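Local coordinates for natural cytotoxicity triggering receptor 2 (Homo sapiens, PDB 1HKF), which acts as a cytotoxicity-activating receptor that may make activated natural killer cells more efficient at lysing tumour cells, here represented by its extracellular immunoglobulin domain, at residues Phe73-Asp78 / Phe84-Thr89; Cys47-Ala52 / Ser114-Leu119. All coordinates share one frame; numbering follows the deposited sequence.

Interaction 1: Phe73-Asp78 / Phe84-Thr89; sequences FTIWDD and FTVTMT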
# COMPACT_ATOMS: atom_id res chain seq x y z
N PHE A 73 -8.10 -9.47 -3.12
CA PHE A 73 -8.60 -8.09 -3.20
C PHE A 73 -9.65 -7.70 -2.19
O PHE A 73 -10.58 -8.45 -1.96
CB PHE A 73 -9.20 -7.82 -4.58
CG PHE A 73 -8.54 -8.54 -5.71
CD1 PHE A 73 -7.40 -8.01 -6.28
CD2 PHE A 73 -9.04 -9.74 -6.21
CE1 PHE A 73 -6.76 -8.67 -7.33
CE2 PHE A 73 -8.41 -10.40 -7.25
CZ PHE A 73 -7.27 -9.88 -7.81
N THR A 74 -9.52 -6.52 -1.60
CA THR A 74 -10.55 -6.10 -0.66
C THR A 74 -10.75 -4.62 -0.77
O THR A 74 -9.92 -3.95 -1.33
CB THR A 74 -10.17 -6.40 0.78
OG1 THR A 74 -9.01 -5.64 1.12
CG2 THR A 74 -9.87 -7.90 0.92
N ILE A 75 -11.86 -4.12 -0.22
CA ILE A 75 -12.13 -2.69 -0.22
C ILE A 75 -12.63 -2.33 1.17
O ILE A 75 -13.34 -3.07 1.78
CB ILE A 75 -13.24 -2.26 -1.27
CG1 ILE A 75 -12.66 -2.22 -2.68
CG2 ILE A 75 -13.80 -0.85 -0.93
CD1 ILE A 75 -13.72 -2.04 -3.78
N TRP A 76 -12.20 -1.19 1.68
CA TRP A 76 -12.79 -0.77 2.90
C TRP A 76 -13.33 0.59 2.48
O TRP A 76 -12.55 1.45 2.04
CB TRP A 76 -11.79 -0.59 4.04
CG TRP A 76 -12.47 0.04 5.22
CD1 TRP A 76 -12.39 1.34 5.61
CD2 TRP A 76 -13.37 -0.59 6.14
NE1 TRP A 76 -13.18 1.57 6.72
CE2 TRP A 76 -13.79 0.39 7.06
CE3 TRP A 76 -13.86 -1.90 6.27
CZ2 TRP A 76 -14.67 0.10 8.12
CZ3 TRP A 76 -14.73 -2.20 7.32
CH2 TRP A 76 -15.12 -1.20 8.23
N ASP A 77 -14.64 0.79 2.60
CA ASP A 77 -15.22 2.09 2.23
C ASP A 77 -15.97 2.72 3.37
O ASP A 77 -16.83 2.10 4.00
CB ASP A 77 -16.16 1.93 1.05
CG ASP A 77 -16.89 3.20 0.73
OD1 ASP A 77 -16.24 4.26 0.78
OD2 ASP A 77 -18.12 3.13 0.41
N ASP A 78 -15.65 3.96 3.66
CA ASP A 78 -16.37 4.63 4.71
C ASP A 78 -16.74 6.04 4.26
O ASP A 78 -15.89 6.92 4.25
CB ASP A 78 -15.56 4.73 6.01
CG ASP A 78 -16.37 5.43 7.14
OD1 ASP A 78 -17.57 5.79 6.91
OD2 ASP A 78 -15.83 5.63 8.25
N PHE A 84 -12.64 5.44 -0.24
CA PHE A 84 -12.52 4.01 -0.02
C PHE A 84 -11.09 3.61 -0.39
O PHE A 84 -10.37 4.35 -1.09
CB PHE A 84 -13.51 3.18 -0.80
CG PHE A 84 -13.37 3.23 -2.29
CD1 PHE A 84 -13.91 4.29 -3.01
CD2 PHE A 84 -12.82 2.16 -2.99
CE1 PHE A 84 -13.94 4.28 -4.40
CE2 PHE A 84 -12.84 2.13 -4.40
CZ PHE A 84 -13.41 3.22 -5.11
N THR A 85 -10.66 2.48 0.14
CA THR A 85 -9.31 2.00 -0.09
C THR A 85 -9.36 0.61 -0.62
O THR A 85 -9.97 -0.25 0.00
CB THR A 85 -8.52 1.88 1.23
OG1 THR A 85 -8.43 3.17 1.86
CG2 THR A 85 -7.11 1.36 0.92
N VAL A 86 -8.74 0.39 -1.77
CA VAL A 86 -8.63 -0.95 -2.33
C VAL A 86 -7.25 -1.54 -1.88
O VAL A 86 -6.23 -0.84 -1.89
CB VAL A 86 -8.61 -0.90 -3.87
CG1 VAL A 86 -8.45 -2.33 -4.47
CG2 VAL A 86 -9.91 -0.23 -4.36
N THR A 87 -7.22 -2.82 -1.49
CA THR A 87 -5.97 -3.49 -1.12
C THR A 87 -5.85 -4.72 -2.01
O THR A 87 -6.81 -5.44 -2.20
CB THR A 87 -5.96 -3.91 0.36
OG1 THR A 87 -6.05 -2.74 1.19
CG2 THR A 87 -4.62 -4.58 0.73
N MET A 88 -4.69 -4.88 -2.66
CA MET A 88 -4.39 -6.05 -3.51
C MET A 88 -3.14 -6.70 -2.84
O MET A 88 -2.08 -6.07 -2.71
CB MET A 88 -3.98 -5.62 -4.91
CG MET A 88 -5.10 -5.26 -5.85
SD MET A 88 -4.38 -4.83 -7.46
CE MET A 88 -4.54 -6.34 -8.29
N THR A 89 -3.27 -7.92 -2.38
CA THR A 89 -2.13 -8.52 -1.69
C THR A 89 -1.45 -9.51 -2.58
O THR A 89 -2.00 -9.94 -3.66
CB THR A 89 -2.53 -9.27 -0.37
OG1 THR A 89 -3.38 -10.34 -0.69
CG2 THR A 89 -3.27 -8.38 0.58
O HOH W 1 -6.67 -7.71 0.24
O HOH W 2 -10.75 3.23 3.45

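Interaction 2: Cys47-Ala52 / Ser114-Leu119; sequences CKEASA and SVRFYL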
# COMPACT_ATOMS: atom_id res chain seq x y z
N CYS A 47 -11.73 -2.61 -10.87
CA CYS A 47 -11.76 -3.58 -11.96
C CYS A 47 -10.54 -3.39 -12.84
O CYS A 47 -9.92 -2.34 -12.85
CB CYS A 47 -13.05 -3.42 -12.78
SG CYS A 47 -13.13 -1.74 -13.44
N LYS A 48 -10.21 -4.43 -13.59
CA LYS A 48 -9.06 -4.40 -14.45
C LYS A 48 -9.45 -4.30 -15.92
O LYS A 48 -10.27 -5.09 -16.38
CB LYS A 48 -8.22 -5.68 -14.25
CG LYS A 48 -6.91 -5.57 -14.96
CD LYS A 48 -5.96 -6.69 -14.63
CE LYS A 48 -4.60 -6.33 -15.21
NZ LYS A 48 -3.79 -7.52 -15.56
N GLU A 49 -8.86 -3.38 -16.67
CA GLU A 49 -9.22 -3.26 -18.09
C GLU A 49 -8.85 -4.48 -18.88
O GLU A 49 -7.68 -4.90 -18.83
CB GLU A 49 -8.51 -2.10 -18.78
CG GLU A 49 -9.16 -0.77 -18.63
CD GLU A 49 -8.36 0.37 -19.23
OE1 GLU A 49 -8.59 1.53 -18.90
OE2 GLU A 49 -7.41 0.05 -20.12
N ALA A 50 -9.80 -5.04 -19.62
CA ALA A 50 -9.53 -6.18 -20.49
C ALA A 50 -9.50 -5.66 -21.95
O ALA A 50 -8.81 -6.22 -22.82
CB ALA A 50 -10.60 -7.26 -20.32
N SER A 51 -10.21 -4.56 -22.20
CA SER A 51 -10.30 -3.92 -23.50
C SER A 51 -10.72 -2.46 -23.27
O SER A 51 -10.97 -2.06 -22.14
CB SER A 51 -11.32 -4.64 -24.41
OG SER A 51 -12.64 -4.20 -24.14
N ALA A 52 -10.80 -1.65 -24.32
CA ALA A 52 -11.17 -0.23 -24.12
C ALA A 52 -12.60 -0.12 -23.65
O ALA A 52 -13.03 0.95 -23.20
CB ALA A 52 -11.01 0.56 -25.40
N SER A 114 -14.63 7.92 -11.62
CA SER A 114 -13.77 6.81 -11.93
C SER A 114 -12.37 7.35 -12.14
O SER A 114 -12.19 8.47 -12.66
CB SER A 114 -14.26 6.13 -13.18
OG SER A 114 -14.09 7.03 -14.24
N VAL A 115 -11.36 6.60 -11.68
CA VAL A 115 -9.96 6.99 -11.82
C VAL A 115 -9.24 5.80 -12.44
O VAL A 115 -9.42 4.66 -12.01
CB VAL A 115 -9.33 7.36 -10.46
CG1 VAL A 115 -7.89 7.83 -10.64
CG2 VAL A 115 -10.15 8.47 -9.79
N ARG A 116 -8.46 6.08 -13.49
CA ARG A 116 -7.72 5.05 -14.19
C ARG A 116 -6.29 5.00 -13.63
O ARG A 116 -5.67 6.07 -13.36
CB ARG A 116 -7.65 5.35 -15.68
CG ARG A 116 -7.28 4.17 -16.53
CD ARG A 116 -6.91 4.59 -17.97
NE ARG A 116 -6.98 3.43 -18.88
CZ ARG A 116 -6.27 3.33 -20.00
NH1 ARG A 116 -5.47 4.33 -20.36
NH2 ARG A 116 -6.32 2.22 -20.74
N PHE A 117 -5.77 3.78 -13.48
CA PHE A 117 -4.42 3.58 -12.94
C PHE A 117 -3.71 2.59 -13.82
O PHE A 117 -4.37 1.77 -14.46
CB PHE A 117 -4.44 2.98 -11.52
CG PHE A 117 -5.05 3.89 -10.49
CD1 PHE A 117 -6.42 3.84 -10.21
CD2 PHE A 117 -4.27 4.79 -9.81
CE1 PHE A 117 -6.98 4.71 -9.25
CE2 PHE A 117 -4.83 5.65 -8.86
CZ PHE A 117 -6.19 5.60 -8.59
N TYR A 118 -2.38 2.70 -13.86
CA TYR A 118 -1.56 1.71 -14.58
C TYR A 118 -0.66 1.07 -13.48
O TYR A 118 0.17 1.78 -12.82
CB TYR A 118 -0.67 2.33 -15.66
CG TYR A 118 -0.06 1.23 -16.53
CD1 TYR A 118 -0.87 0.42 -17.29
CD2 TYR A 118 1.28 0.97 -16.54
CE1 TYR A 118 -0.35 -0.63 -18.05
CE2 TYR A 118 1.82 -0.08 -17.32
CZ TYR A 118 1.00 -0.86 -18.06
OH TYR A 118 1.47 -1.90 -18.82
N LEU A 119 -0.89 -0.22 -13.22
CA LEU A 119 -0.10 -0.96 -12.21
C LEU A 119 1.02 -1.67 -12.89
O LEU A 119 0.80 -2.44 -13.84
CB LEU A 119 -0.90 -2.06 -11.49
CG LEU A 119 -0.16 -2.91 -10.41
CD1 LEU A 119 0.30 -2.03 -9.26
CD2 LEU A 119 -1.09 -3.95 -9.84

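Interaction 1: Phe73-Asp78 / Phe84-Thr89
The F73 ring meets M88 at its edge: CG and CE of M88 both lie near the ring plane, and F73 CE1 is 3.4 Å from M88 CE. The bend in the M88 chain at chi3 (96°) turns this methyl back to the ring. The F84 ring is approached obliquely, with I75 CG2 3.8 Å from F84 CD2. The edge of the W76 ring has a water in its plane. D77 OD1 sits 3.3 Å from F84 CB, and the D77 carboxylate is turned 79° from that ring. OD1 is hydrogen-bonded to the Y34 hydroxyl, while OD2 has a hydrogen bond with Y41 and a salt bridge with K44. The two strands form an antiparallel hairpin in the smaller sheet of the V-set immunoglobulin sandwich. F73, I75, D77, F84, V86 and M88 share one face, and F84 also packs on C101 of the other sheet. T74, W76, T85 and T87 share the opposite face. T74 pairs with T87 and W76 with T85, each through two backbone hydrogen bonds; T74 N to T87 O is 3.0 Å. T74 OG1 lies 3.6 Å from T87 CB. The water beside W76 donates to W76 O and bonds T85 OG1, 2.8 Å from that hydroxyl.

Interaction 2: Cys47-Ala52 / Ser114-Leu119
E49 and R116 form a salt bridge on the larger sheet of the V-set immunoglobulin domain. It spans strand 97-104, which runs between strands 43-49 and 111-121. The CA atoms of E49 and R116 are 9.3 Å apart, so the side chains make the whole contact. The charged interaction is two-pronged. R116 NE donates to E49 OE1 and R116 NH2 donates to E49 OE2. The second bond is nearly straight, 164° at the hydrogen, and uses the syn lone pair of OE2. The carboxylate comes to the edge of the guanidinium, and the two planes are only 23° apart. Such a paired grip should fix the rotation of both groups. The reach comes from extended chains crossing at about a right angle. The R116 chain leaves its backbone on the side away from N (chi1 -162°) and stays extended to NE. Further hydrogen bonding involves W100, whose NE1 also bonds E49 OE1. Packing comes from H98, which both side chains touch. The disulfide C47-C55 ties strand 43-49 to its neighbour 54-61. R116 NE is modelled 2.5 Å from E49 OE1 and R116 NH2 2.5 Å from E49 OE2, lengths that are doubtful and probably a little short.

In the fold
Interactions 1 and 2 lie in the two facing sheets of one immunoglobulin domain, on opposite sides of the chain's centre. Their centres are about 16 Å apart. Interaction 1 is a local hairpin, whereas interaction 2 joins segments 62 residues apart in sequence, and the hairpin falls between them along the chain. The two meet in the sandwich interior, where M88 SD lies 4.2 Å from L119 CD2. Strand 97-104 also relates them. Its residues C101, I103 and Y99 receive F84 and M88 of the hairpin, while the E49-R116 salt bridge lies across H98 and W100. The disulfide C32-C101 joins the two sheets beside F84, which touches both cysteines.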